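Local coordinates for hypothetical protein Atu2144 (Agrobacterium tumefaciens, PDB 2ODF), which is of unknown function but belongs to the N-formylglutamate amidohydrolase family and so probably hydrolyses an amide bond, as its zinc-dependent relatives do, at residues Asp26-Cys31 and His74-Tyr79; Cys89-Glu94 and Asp204-Thr209; Arg146-Val151 and Asp217-Val222; Ile171-Asp176 and Val194-Pro199. All blocks are in the same frame, centred on the assembly; numbering follows the deposited sequence.

Interaction 1: residues Asp26-Cys31 and His74-Tyr79; sequences DVLLVC and HATLVY
Leu-29 is held by both its backbone N and its backbone O, each bonded to the 74-79 segment: its N donates to Thr-76 O at 2.9 Å, and its O accepts from Val-78 N. Two residues on, Cys-31 N reaches Val-78 O at 3.0 Å, and the CA-H groups of Leu-77 and Val-30 turn toward carbonyls across the gap. This is the close-set half of the contact. On one face of the sheet Leu-77 CD1 rests 3.8 Å from Leu-29 CB; Leu-77 CG stands anti to the backbone N (chi1 168°), and helix 62-73 packs over both leucines. Strands 27-31 and 77-79 are parallel neighbours in a mixed sheet with helices on both faces, an alpha/beta sandwich, and the connection between them passes through helix 62-73. On the other face Leu-28 and Thr-76 lie side by side, CD1 to CG2 at 3.7 Å, beneath helix 116-143. The OG1 branch of Thr-76 is turned to other partners, Asn-20 O and Arg-141. Toward the start of the strands the backbones part. Val-27 O and Thr-76 N are 3.9 Å apart, and a water bridges them, donating to Val-27 O and accepting from Thr-76 N, 2.9 Å from that nitrogen. Ala-75 CB presses against Val-27 O here at 3.1 Å, while at the opposite end Tyr-79 meets Cys-31 through CB and carries its ring away, onto Leu-63 and Arg-67.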
loop_
_atom_site.group_PDB
_atom_site.type_symbol
_atom_site.label_atom_id
_atom_site.label_comp_id
_atom_site.label_asym_id
_atom_site.label_seq_id
_atom_site.Cartn_x
_atom_site.Cartn_y
_atom_site.Cartn_z
ATOM N N ASP A 26 23.746 17.730 1.074
ATOM C CA ASP A 26 23.709 16.347 0.588
ATOM C C ASP A 26 22.834 15.427 1.474
ATOM O O ASP A 26 22.282 14.432 0.991
ATOM C CB ASP A 26 25.121 15.730 0.544
ATOM C CG ASP A 26 26.101 16.493 -0.353
ATOM O OD1 ASP A 26 25.675 17.137 -1.352
ATOM O OD2 ASP A 26 27.316 16.424 -0.043
ATOM N N VAL A 27 22.701 15.741 2.762
ATOM C CA VAL A 27 21.938 14.891 3.676
ATOM C C VAL A 27 20.405 15.071 3.484
ATOM O O VAL A 27 19.906 16.189 3.345
ATOM C CB VAL A 27 22.362 15.132 5.139
ATOM C CG1 VAL A 27 21.438 14.471 6.098
ATOM C CG2 VAL A 27 23.800 14.622 5.364
ATOM N N LEU A 28 19.689 13.950 3.403
ATOM C CA LEU A 28 18.216 13.941 3.364
ATOM C C LEU A 28 17.745 13.287 4.649
ATOM O O LEU A 28 17.975 12.078 4.880
ATOM C CB LEU A 28 17.707 13.162 2.151
ATOM C CG LEU A 28 16.174 13.079 1.941
ATOM C CD1 LEU A 28 15.479 14.449 1.882
ATOM C CD2 LEU A 28 15.807 12.208 0.695
ATOM N N LEU A 29 17.157 14.105 5.517
ATOM C CA LEU A 29 16.704 13.670 6.814
ATOM C C LEU A 29 15.275 13.152 6.700
ATOM O O LEU A 29 14.437 13.771 6.016
ATOM C CB LEU A 29 16.766 14.811 7.823
ATOM C CG LEU A 29 18.169 15.331 8.189
ATOM C CD1 LEU A 29 18.153 16.795 8.739
ATOM C CD2 LEU A 29 18.875 14.353 9.141
ATOM N N VAL A 30 15.025 12.018 7.361
ATOM C CA VAL A 30 13.722 11.323 7.351
ATOM C C VAL A 30 13.316 10.972 8.791
ATOM O O VAL A 30 14.103 10.395 9.547
ATOM C CB VAL A 30 13.765 10.041 6.472
ATOM C CG1 VAL A 30 12.391 9.316 6.477
ATOM C CG2 VAL A 30 14.279 10.408 5.028
ATOM N N CYS A 31 12.093 11.317 9.162
ATOM C CA CYS A 31 11.593 11.069 10.511
ATOM C C CYS A 31 10.183 10.486 10.460
ATOM O O CYS A 31 9.192 11.218 10.412
ATOM C CB CYS A 31 11.625 12.372 11.331
ATOM S SG CYS A 31 11.380 12.084 13.061
ATOM N N HIS A 74 22.044 21.975 6.509
ATOM C CA HIS A 74 21.331 22.593 5.375
ATOM C C HIS A 74 20.671 21.485 4.572
ATOM O O HIS A 74 20.892 21.310 3.372
ATOM C CB HIS A 74 22.267 23.467 4.557
ATOM C CG HIS A 74 23.039 24.415 5.409
ATOM N ND1 HIS A 74 22.467 25.543 5.957
ATOM C CD2 HIS A 74 24.297 24.349 5.904
ATOM C CE1 HIS A 74 23.361 26.166 6.704
ATOM N NE2 HIS A 74 24.479 25.461 6.693
ATOM N N ALA A 75 19.849 20.729 5.277
ATOM C CA ALA A 75 19.334 19.467 4.751
ATOM C C ALA A 75 17.805 19.420 4.797
ATOM O O ALA A 75 17.186 19.690 5.819
ATOM C CB ALA A 75 19.901 18.337 5.517
ATOM N N THR A 76 17.219 19.040 3.674
ATOM C CA THR A 76 15.807 18.727 3.592
ATOM C C THR A 76 15.399 17.668 4.634
ATOM O O THR A 76 16.137 16.708 4.925
ATOM C CB THR A 76 15.475 18.230 2.188
ATOM O OG1 THR A 76 15.798 19.256 1.249
ATOM C CG2 THR A 76 13.997 17.824 2.057
ATOM N N LEU A 77 14.210 17.872 5.186
ATOM C CA LEU A 77 13.638 16.977 6.186
ATOM C C LEU A 77 12.252 16.585 5.727
ATOM O O LEU A 77 11.430 17.457 5.485
ATOM C CB LEU A 77 13.542 17.640 7.546
ATOM C CG LEU A 77 12.723 16.979 8.655
ATOM C CD1 LEU A 77 13.227 15.577 8.962
ATOM C CD2 LEU A 77 12.768 17.871 9.895
ATOM N N VAL A 78 12.026 15.287 5.600
ATOM C CA VAL A 78 10.715 14.716 5.296
ATOM C C VAL A 78 10.240 13.978 6.520
ATOM O O VAL A 78 10.957 13.129 7.058
ATOM C CB VAL A 78 10.752 13.742 4.125
ATOM C CG1 VAL A 78 9.319 13.226 3.809
ATOM C CG2 VAL A 78 11.376 14.400 2.913
ATOM N N TYR A 79 9.028 14.303 6.965
ATOM C CA TYR A 79 8.510 13.724 8.183
ATOM C C TYR A 79 7.008 13.405 8.048
ATOM O O TYR A 79 6.282 13.998 7.232
ATOM C CB TYR A 79 8.832 14.590 9.394
ATOM C CG TYR A 79 8.115 15.918 9.463
ATOM C CD1 TYR A 79 8.587 17.025 8.748
ATOM C CD2 TYR A 79 6.996 16.084 10.254
ATOM C CE1 TYR A 79 7.943 18.247 8.806
ATOM C CE2 TYR A 79 6.346 17.332 10.325
ATOM C CZ TYR A 79 6.826 18.397 9.591
ATOM O OH TYR A 79 6.189 19.635 9.634
HETATM O O HOH W 1 19.110 18.061 1.648
#

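Interaction 2: residues Cys89-Glu94 and Asp204-Thr209; sequences CNRPPE and DGVTHT
Asn-90 extends its amide to the start of helix 208-213 and uses both ends of it. OD1 accepts from Thr-209 N at 3.1 Å, with the N-H nearly in line with the C=O (C=O...N 177°), and ND2 donates to Val-206 O at 2.7 Å. Val-206 O lies close to the Asn-90 amide plane, whereas ND2 approaches from above the plane of the Val-206 carbonyl. A water donates to both OD1 and Val-206 O, closing a small ring. Chi1 (-163°) sets CG anti to the backbone N, and these bonds hold the amide beyond it.

A CH-pi contact adds to them: Pro-92 CD sits 3.6 Å from the centroid of the His-208 ring, 3° off the normal. The ring nitrogens bond outside the contact, NE2 with Tyr-127 OH and ND1 with Glu-116 of the second subunit.

Arg-91 makes a third kind of contact, its guanidinium taking Gly-205 O over one face, 3.3 Å above the plane.

Asn-90 O, pressed to 3.1 Å from His-208 CB, is buried without a polar partner. Three bonds to the Asn-90 amide fix its rotation and identify its oxygen and nitrogen, and they tie the loop 89-94 to the first turn of the helix beside the subunit interface.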
loop_
_atom_site.group_PDB
_atom_site.type_symbol
_atom_site.label_atom_id
_atom_site.label_comp_id
_atom_site.label_asym_id
_atom_site.label_seq_id
_atom_site.Cartn_x
_atom_site.Cartn_y
_atom_site.Cartn_z
ATOM N N CYS A 89 5.200 3.958 9.478
ATOM C CA CYS A 89 5.755 4.113 8.133
ATOM C C CYS A 89 7.127 3.463 7.960
ATOM O O CYS A 89 7.615 3.357 6.836
ATOM C CB CYS A 89 5.783 5.570 7.746
ATOM S SG CYS A 89 4.175 6.185 7.329
ATOM N N ASN A 90 7.741 3.017 9.051
ATOM C CA ASN A 90 8.970 2.235 8.963
ATOM C C ASN A 90 8.666 0.734 8.918
ATOM O O ASN A 90 9.509 -0.059 9.274
ATOM C CB ASN A 90 9.909 2.533 10.157
ATOM C CG ASN A 90 11.357 2.074 9.906
ATOM O OD1 ASN A 90 11.793 1.954 8.767
ATOM N ND2 ASN A 90 12.102 1.862 10.974
ATOM N N ARG A 91 7.459 0.359 8.489
ATOM C CA ARG A 91 7.059 -1.047 8.331
ATOM C C ARG A 91 6.245 -1.237 7.040
ATOM O O ARG A 91 5.427 -0.385 6.715
ATOM C CB ARG A 91 6.181 -1.484 9.483
ATOM C CG ARG A 91 6.882 -1.486 10.833
ATOM C CD ARG A 91 7.988 -2.514 10.961
ATOM N NE ARG A 91 8.464 -2.444 12.334
ATOM C CZ ARG A 91 8.970 -3.439 13.052
ATOM N NH1 ARG A 91 9.101 -4.674 12.585
ATOM N NH2 ARG A 91 9.334 -3.173 14.304
ATOM N N PRO A 92 6.465 -2.345 6.313
ATOM C CA PRO A 92 5.623 -2.626 5.165
ATOM C C PRO A 92 4.241 -3.134 5.618
ATOM O O PRO A 92 4.101 -3.620 6.759
ATOM C CB PRO A 92 6.418 -3.714 4.423
ATOM C CG PRO A 92 7.173 -4.401 5.483
ATOM C CD PRO A 92 7.508 -3.365 6.481
ATOM N N PRO A 93 3.214 -2.996 4.760
ATOM C CA PRO A 93 1.879 -3.343 5.177
ATOM C C PRO A 93 1.661 -4.824 5.495
ATOM O O PRO A 93 0.702 -5.132 6.185
ATOM C CB PRO A 93 0.996 -2.867 4.012
ATOM C CG PRO A 93 1.851 -2.665 2.896
ATOM C CD PRO A 93 3.241 -2.422 3.406
ATOM N N GLU A 94 2.564 -5.692 5.033
ATOM C CA GLU A 94 2.581 -7.125 5.353
ATOM C C GLU A 94 3.012 -7.392 6.806
ATOM O O GLU A 94 2.669 -8.428 7.375
ATOM C CB GLU A 94 3.465 -7.918 4.339
ATOM C CG GLU A 94 4.625 -7.116 3.524
ATOM C CD GLU A 94 4.140 -6.140 2.408
ATOM O OE1 GLU A 94 3.946 -4.991 2.778
ATOM O OE2 GLU A 94 3.975 -6.439 1.167
ATOM N N ASP A 204 15.452 -6.801 13.578
ATOM C CA ASP A 204 14.182 -6.420 14.218
ATOM C C ASP A 204 13.152 -5.791 13.275
ATOM O O ASP A 204 12.071 -5.390 13.700
ATOM C CB ASP A 204 14.480 -5.461 15.372
ATOM C CG ASP A 204 15.494 -6.030 16.342
ATOM O OD1 ASP A 204 15.176 -7.055 16.976
ATOM O OD2 ASP A 204 16.610 -5.482 16.471
ATOM N N GLY A 205 13.470 -5.715 11.991
ATOM C CA GLY A 205 12.567 -5.100 11.024
ATOM C C GLY A 205 12.556 -3.575 11.096
ATOM O O GLY A 205 11.628 -2.929 10.619
ATOM N N VAL A 206 13.600 -2.965 11.643
ATOM C CA VAL A 206 13.586 -1.512 11.773
ATOM C C VAL A 206 14.344 -0.776 10.656
ATOM O O VAL A 206 14.439 0.436 10.718
ATOM C CB VAL A 206 14.159 -1.073 13.149
ATOM C CG1 VAL A 206 13.274 -1.593 14.260
ATOM C CG2 VAL A 206 15.623 -1.544 13.327
ATOM N N THR A 207 14.867 -1.484 9.655
ATOM C CA THR A 207 15.571 -0.811 8.552
ATOM C C THR A 207 14.745 -0.743 7.253
ATOM O O THR A 207 15.297 -0.576 6.177
ATOM C CB THR A 207 16.945 -1.439 8.263
ATOM O OG1 THR A 207 16.762 -2.790 7.822
ATOM C CG2 THR A 207 17.805 -1.390 9.520
ATOM N N HIS A 208 13.412 -0.804 7.362
ATOM C CA HIS A 208 12.535 -0.751 6.168
ATOM C C HIS A 208 12.794 0.448 5.286
ATOM O O HIS A 208 13.011 0.324 4.074
ATOM C CB HIS A 208 11.059 -0.756 6.626
ATOM C CG HIS A 208 10.077 -0.829 5.503
ATOM N ND1 HIS A 208 10.177 -1.749 4.484
ATOM C CD2 HIS A 208 8.985 -0.082 5.233
ATOM C CE1 HIS A 208 9.165 -1.575 3.646
ATOM N NE2 HIS A 208 8.419 -0.581 4.094
ATOM N N THR A 209 12.747 1.642 5.866
ATOM C CA THR A 209 12.976 2.877 5.118
ATOM C C THR A 209 14.334 2.887 4.358
ATOM O O THR A 209 14.425 3.346 3.216
ATOM C CB THR A 209 12.819 4.092 6.073
ATOM O OG1 THR A 209 11.449 4.130 6.556
ATOM C CG2 THR A 209 13.195 5.377 5.374
HETATM O O HOH W 2 14.593 2.413 8.404
#

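Interaction 3: residues Arg146-Val151 and Asp217-Val222; sequences RKVVVV and DGLLNV
Leu-219 lays its side chain against Val-148 and Val-150 just where two parallel strands, 149-156 and 220-227, come together as central neighbours of the mixed sheet in this alpha/beta fold. Its CB begins 3.8 Å from Val-148 O. CG is anti to the carbonyl carbon (chi1 -56°), and beyond it the two methyls divide: CD2 stays near Val-148 O, whereas CD1 rests against both valines, 3.9 Å from Val-150 CG2 and slightly farther from Val-148 CG1. Helix 116-143 closes over this side, with Ile-138 touching the leucine.

The other face carries Val-149, Val-151, Leu-220 and Val-222, and it is packed by helices 178-186 and 234-256. Val-151 and Val-222 lie side by side there, CG1 to CG1 at 4.0 Å. At the outer end Leu-220 CD1 meets the CE of Lys-147, whose extended chain carries NZ on toward Glu-256 in a long, weak ion pair.

Val-150 is the residue through which the backbones are joined. Its N donates to Leu-220 O at 2.9 Å, its O accepts from Val-222 N, and the same O lies 3.1 Å from Asn-221 CA in a CA-H...O contact. Before the strands pair directly, one water bridges the gap between them, donating to Val-148 O at 2.6 Å and accepting from Leu-220 N at 2.9 Å.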
loop_
_atom_site.group_PDB
_atom_site.type_symbol
_atom_site.label_atom_id
_atom_site.label_comp_id
_atom_site.label_asym_id
_atom_site.label_seq_id
_atom_site.Cartn_x
_atom_site.Cartn_y
_atom_site.Cartn_z
ATOM N N ARG A 146 23.227 15.164 -7.853
ATOM C CA ARG A 146 23.615 15.496 -6.507
ATOM C C ARG A 146 23.806 14.271 -5.670
ATOM O O ARG A 146 23.144 13.316 -5.844
ATOM C CB ARG A 146 22.580 16.396 -5.855
ATOM C CG ARG A 146 22.513 17.745 -6.496
ATOM C CD ARG A 146 21.841 18.814 -5.729
ATOM N NE ARG A 146 21.854 18.708 -4.299
ATOM C CZ ARG A 146 21.015 19.370 -3.523
ATOM N NH1 ARG A 146 20.124 20.155 -4.052
ATOM N NH2 ARG A 146 21.024 19.232 -2.219
ATOM N N LYS A 147 24.725 14.340 -4.743
ATOM C CA LYS A 147 24.893 13.316 -3.731
ATOM C C LYS A 147 23.660 13.310 -2.807
ATOM O O LYS A 147 23.101 14.366 -2.496
ATOM C CB LYS A 147 26.181 13.604 -2.970
ATOM C CG LYS A 147 26.636 12.574 -1.922
ATOM C CD LYS A 147 27.908 13.098 -1.239
ATOM C CE LYS A 147 28.448 12.193 -0.164
ATOM N NZ LYS A 147 29.524 12.857 0.645
ATOM N N VAL A 148 23.187 12.114 -2.461
ATOM C CA VAL A 148 22.120 11.934 -1.463
ATOM C C VAL A 148 22.599 10.990 -0.372
ATOM O O VAL A 148 23.128 9.918 -0.670
ATOM C CB VAL A 148 20.845 11.324 -2.056
ATOM C CG1 VAL A 148 19.801 11.192 -0.953
ATOM C CG2 VAL A 148 20.331 12.161 -3.242
ATOM N N VAL A 149 22.482 11.427 0.877
ATOM C CA VAL A 149 22.867 10.635 2.034
ATOM C C VAL A 149 21.584 10.518 2.872
ATOM O O VAL A 149 21.040 11.523 3.360
ATOM C CB VAL A 149 24.001 11.283 2.881
ATOM C CG1 VAL A 149 24.311 10.435 4.140
ATOM C CG2 VAL A 149 25.310 11.534 2.054
ATOM N N VAL A 150 21.080 9.296 2.998
ATOM C CA VAL A 150 19.766 9.086 3.626
ATOM C C VAL A 150 19.969 8.873 5.100
ATOM O O VAL A 150 20.592 7.909 5.508
ATOM C CB VAL A 150 19.011 7.891 2.984
ATOM C CG1 VAL A 150 17.611 7.655 3.668
ATOM C CG2 VAL A 150 18.866 8.133 1.482
ATOM N N VAL A 151 19.402 9.759 5.910
ATOM C CA VAL A 151 19.632 9.695 7.346
ATOM C C VAL A 151 18.281 9.715 8.017
ATOM O O VAL A 151 17.560 10.697 7.892
ATOM C CB VAL A 151 20.467 10.896 7.852
ATOM C CG1 VAL A 151 20.627 10.810 9.394
ATOM C CG2 VAL A 151 21.836 10.964 7.132
ATOM N N ASP A 217 19.541 2.277 -4.546
ATOM C CA ASP A 217 20.277 3.235 -5.328
ATOM C C ASP A 217 21.738 3.391 -4.869
ATOM O O ASP A 217 22.411 4.285 -5.325
ATOM C CB ASP A 217 19.558 4.603 -5.301
ATOM C CG ASP A 217 18.430 4.713 -6.352
ATOM O OD1 ASP A 217 18.553 4.159 -7.472
ATOM O OD2 ASP A 217 17.432 5.391 -6.081
ATOM N N GLY A 218 22.208 2.549 -3.953
ATOM C CA GLY A 218 23.613 2.568 -3.521
ATOM C C GLY A 218 24.027 3.770 -2.703
ATOM O O GLY A 218 25.213 4.129 -2.626
ATOM N N LEU A 219 23.038 4.404 -2.072
ATOM C CA LEU A 219 23.246 5.657 -1.386
ATOM C C LEU A 219 23.790 5.418 0.022
ATOM O O LEU A 219 23.371 4.474 0.713
ATOM C CB LEU A 219 21.902 6.404 -1.274
ATOM C CG LEU A 219 21.108 6.702 -2.534
ATOM C CD1 LEU A 219 19.770 7.418 -2.204
ATOM C CD2 LEU A 219 21.903 7.511 -3.532
ATOM N N LEU A 220 24.706 6.285 0.448
ATOM C CA LEU A 220 25.159 6.269 1.818
ATOM C C LEU A 220 23.936 6.479 2.707
ATOM O O LEU A 220 23.005 7.233 2.368
ATOM C CB LEU A 220 26.195 7.373 2.072
ATOM C CG LEU A 220 27.580 7.267 1.409
ATOM C CD1 LEU A 220 28.409 8.557 1.564
ATOM C CD2 LEU A 220 28.351 6.075 1.967
ATOM N N ASN A 221 23.934 5.827 3.853
ATOM C CA ASN A 221 22.777 5.889 4.701
ATOM C C ASN A 221 23.052 5.448 6.107
ATOM O O ASN A 221 23.958 4.690 6.362
ATOM C CB ASN A 221 21.657 5.023 4.108
ATOM C CG ASN A 221 22.025 3.575 4.026
ATOM O OD1 ASN A 221 22.758 3.134 3.102
ATOM N ND2 ASN A 221 21.512 2.805 4.963
ATOM N N VAL A 222 22.227 5.911 7.017
ATOM C CA VAL A 222 22.299 5.449 8.386
ATOM C C VAL A 222 20.977 5.753 9.073
ATOM O O VAL A 222 20.249 6.666 8.717
ATOM C CB VAL A 222 23.484 6.137 9.155
ATOM C CG1 VAL A 222 23.155 7.654 9.429
ATOM C CG2 VAL A 222 23.796 5.419 10.448
HETATM O O HOH W 3 25.340 8.558 -1.157
#

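Interaction 4: residues Ile171-Asp176 and Val194-Pro199; sequences ILHDND and VRRNDP
Ile-171 bonds the 194-199 backbone through both its N and its O: the N donates to Arg-195 O at 2.9 Å and the O receives Asn-197 N, nearly straight at the hydrogen (174°) though the donor stands well above the carbonyl plane. These bonds join strand 169-172 to the parallel outermost strand 194-196, the two arms of a beta-alpha-beta unit whose crossover is helix 178-186.

Apolar packing is slight. Ile-171 CG1 touches Val-194 CG1 at 3.7 Å, with Leu-184 of the crossover helix against the isoleucine, and Leu-172 sets CD1 beside the backbone of Asn-197 and Asp-198.

Polar side chains gather at and just beyond the strand ends. CG of His-173 lies between its own backbone N and carbonyl carbon (chi1 64°), and the imidazole meets Arg-196 and Asn-197. Arg-196 NH1 comes within 2.9 Å of His-173 NE2, the ring and guanidinium planes standing 83° apart. Over one ring face hangs Asn-197 OD1, 3.4 Å above the plane and shifted toward the rim. Asn-197 ND2 makes a weak bond to His-173 O at 3.4 Å.

The ring has a further anchor, ND1 donating to Asp-174 O at 2.9 Å on a lone pair of that carbonyl. That bond fixes the rotation of the imidazole, while a salt bridge from Asp-181 to Arg-196 NH1 holds the arginine from the crossover helix as well.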
loop_
_atom_site.group_PDB
_atom_site.type_symbol
_atom_site.label_atom_id
_atom_site.label_comp_id
_atom_site.label_asym_id
_atom_site.label_seq_id
_atom_site.Cartn_x
_atom_site.Cartn_y
_atom_site.Cartn_z
ATOM N N ILE A 171 23.788 3.425 16.144
ATOM C CA ILE A 171 24.146 3.662 14.751
ATOM C C ILE A 171 23.649 2.415 13.997
ATOM O O ILE A 171 24.248 1.342 14.051
ATOM C CB ILE A 171 25.677 3.902 14.562
ATOM C CG1 ILE A 171 26.146 5.076 15.425
ATOM C CG2 ILE A 171 26.029 4.092 13.051
ATOM C CD1 ILE A 171 25.532 6.438 15.060
ATOM N N LEU A 172 22.529 2.563 13.309
ATOM C CA LEU A 172 21.859 1.421 12.687
ATOM C C LEU A 172 22.082 1.389 11.176
ATOM O O LEU A 172 22.173 2.429 10.506
ATOM C CB LEU A 172 20.375 1.431 13.015
ATOM C CG LEU A 172 19.981 0.813 14.360
ATOM C CD1 LEU A 172 20.707 1.462 15.518
ATOM C CD2 LEU A 172 18.503 0.956 14.528
ATOM N N HIS A 173 22.183 0.187 10.633
ATOM C CA HIS A 173 22.421 0.044 9.209
ATOM C C HIS A 173 21.966 -1.325 8.767
ATOM O O HIS A 173 21.796 -2.212 9.590
ATOM C CB HIS A 173 23.900 0.269 8.891
ATOM C CG HIS A 173 24.808 -0.753 9.497
ATOM N ND1 HIS A 173 25.070 -1.963 8.892
ATOM C CD2 HIS A 173 25.521 -0.744 10.649
ATOM C CE1 HIS A 173 25.890 -2.666 9.651
ATOM N NE2 HIS A 173 26.189 -1.942 10.719
ATOM N N ASP A 174 21.744 -1.461 7.463
ATOM C CA ASP A 174 21.398 -2.727 6.827
ATOM C C ASP A 174 22.653 -3.234 6.082
ATOM O O ASP A 174 23.784 -3.107 6.598
ATOM C CB ASP A 174 20.173 -2.506 5.920
ATOM C CG ASP A 174 19.433 -3.814 5.604
ATOM O OD1 ASP A 174 19.911 -4.592 4.744
ATOM O OD2 ASP A 174 18.387 -4.062 6.235
ATOM N N ASN A 175 22.493 -3.748 4.868
ATOM C CA ASN A 175 23.602 -4.397 4.153
ATOM C C ASN A 175 24.682 -3.446 3.629
ATOM O O ASN A 175 25.698 -3.895 3.059
ATOM C CB ASN A 175 23.067 -5.338 3.043
ATOM C CG ASN A 175 22.358 -4.609 1.866
ATOM O OD1 ASN A 175 22.655 -3.438 1.528
ATOM N ND2 ASN A 175 21.437 -5.341 1.202
ATOM N N ASP A 176 24.465 -2.139 3.803
ATOM C CA ASP A 176 25.456 -1.138 3.528
ATOM C C ASP A 176 25.908 -0.488 4.827
ATOM O O ASP A 176 25.166 0.319 5.430
ATOM C CB ASP A 176 24.874 -0.100 2.579
ATOM C CG ASP A 176 25.812 1.064 2.319
ATOM O OD1 ASP A 176 27.002 1.056 2.718
ATOM O OD2 ASP A 176 25.326 2.007 1.685
ATOM N N VAL A 194 27.844 4.679 22.410
ATOM C CA VAL A 194 27.472 4.635 20.999
ATOM C C VAL A 194 27.706 3.226 20.508
ATOM O O VAL A 194 28.794 2.686 20.679
ATOM C CB VAL A 194 28.318 5.598 20.160
ATOM C CG1 VAL A 194 27.899 5.541 18.667
ATOM C CG2 VAL A 194 28.230 7.005 20.691
ATOM N N ARG A 195 26.678 2.593 19.947
ATOM C CA ARG A 195 26.772 1.189 19.582
ATOM C C ARG A 195 26.102 0.900 18.246
ATOM O O ARG A 195 25.161 1.580 17.861
ATOM C CB ARG A 195 26.104 0.329 20.646
ATOM C CG ARG A 195 26.654 0.498 22.063
ATOM C CD ARG A 195 27.486 -0.646 22.462
ATOM N NE ARG A 195 27.952 -0.581 23.856
ATOM C CZ ARG A 195 28.964 0.171 24.292
ATOM N NH1 ARG A 195 29.662 0.957 23.462
ATOM N NH2 ARG A 195 29.299 0.122 25.579
ATOM N N ARG A 196 26.623 -0.113 17.559
ATOM C CA ARG A 196 26.153 -0.534 16.258
ATOM C C ARG A 196 24.907 -1.395 16.442
ATOM O O ARG A 196 24.909 -2.353 17.243
ATOM C CB ARG A 196 27.219 -1.395 15.586
ATOM C CG ARG A 196 26.871 -1.900 14.208
ATOM C CD ARG A 196 27.844 -2.997 13.776
ATOM N NE ARG A 196 29.195 -2.460 13.705
ATOM C CZ ARG A 196 29.681 -1.768 12.682
ATOM N NH1 ARG A 196 28.944 -1.540 11.607
ATOM N NH2 ARG A 196 30.916 -1.311 12.729
ATOM N N ASN A 197 23.874 -1.075 15.681
ATOM C CA ASN A 197 22.630 -1.838 15.666
ATOM C C ASN A 197 22.176 -2.235 17.060
ATOM O O ASN A 197 21.924 -3.405 17.339
ATOM C CB ASN A 197 22.761 -3.062 14.756
ATOM C CG ASN A 197 22.790 -2.680 13.298
ATOM O OD1 ASN A 197 23.568 -3.196 12.506
ATOM N ND2 ASN A 197 21.979 -1.746 12.951
ATOM N N ASP A 198 22.023 -1.220 17.897
ATOM C CA ASP A 198 21.647 -1.376 19.278
ATOM C C ASP A 198 20.968 -0.062 19.613
ATOM O O ASP A 198 21.592 0.975 19.465
ATOM C CB ASP A 198 22.937 -1.535 20.091
ATOM C CG ASP A 198 22.720 -2.038 21.505
ATOM O OD1 ASP A 198 21.597 -2.001 22.038
ATOM O OD2 ASP A 198 23.735 -2.427 22.106
ATOM N N PRO A 199 19.708 -0.089 20.107
ATOM C CA PRO A 199 18.932 -1.205 20.653
ATOM C C PRO A 199 18.210 -2.092 19.652
ATOM O O PRO A 199 17.614 -3.100 20.046
ATOM C CB PRO A 199 17.914 -0.494 21.548
ATOM C CG PRO A 199 17.655 0.773 20.824
ATOM C CD PRO A 199 18.945 1.172 20.183
#

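Interactions 1 and 3 are buried pairings of parallel strands, joined directly because strands 27-31 and 149-156 are neighbours: Leu-28 N lies 2.8 Å from Val-149 O, a probable hydrogen bond. Both are largely aliphatic, and each has one bridging water. Interactions 2 and 4 are only partly buried. Interaction 4 belongs to the same sheet but reaches its outer strand, so polar and charged groups take over; it meets interaction 3 where Val-222 CG2 packs on Ile-171 CG2. Interaction 2 pairs no strands. It ties a loop to a helix start through an asparagine amide, and of the four it alone touches the second subunit. Thr-207 OG1 and Asp-174 OD2, 2.6 Å apart, probably hydrogen-bond it to interaction 4.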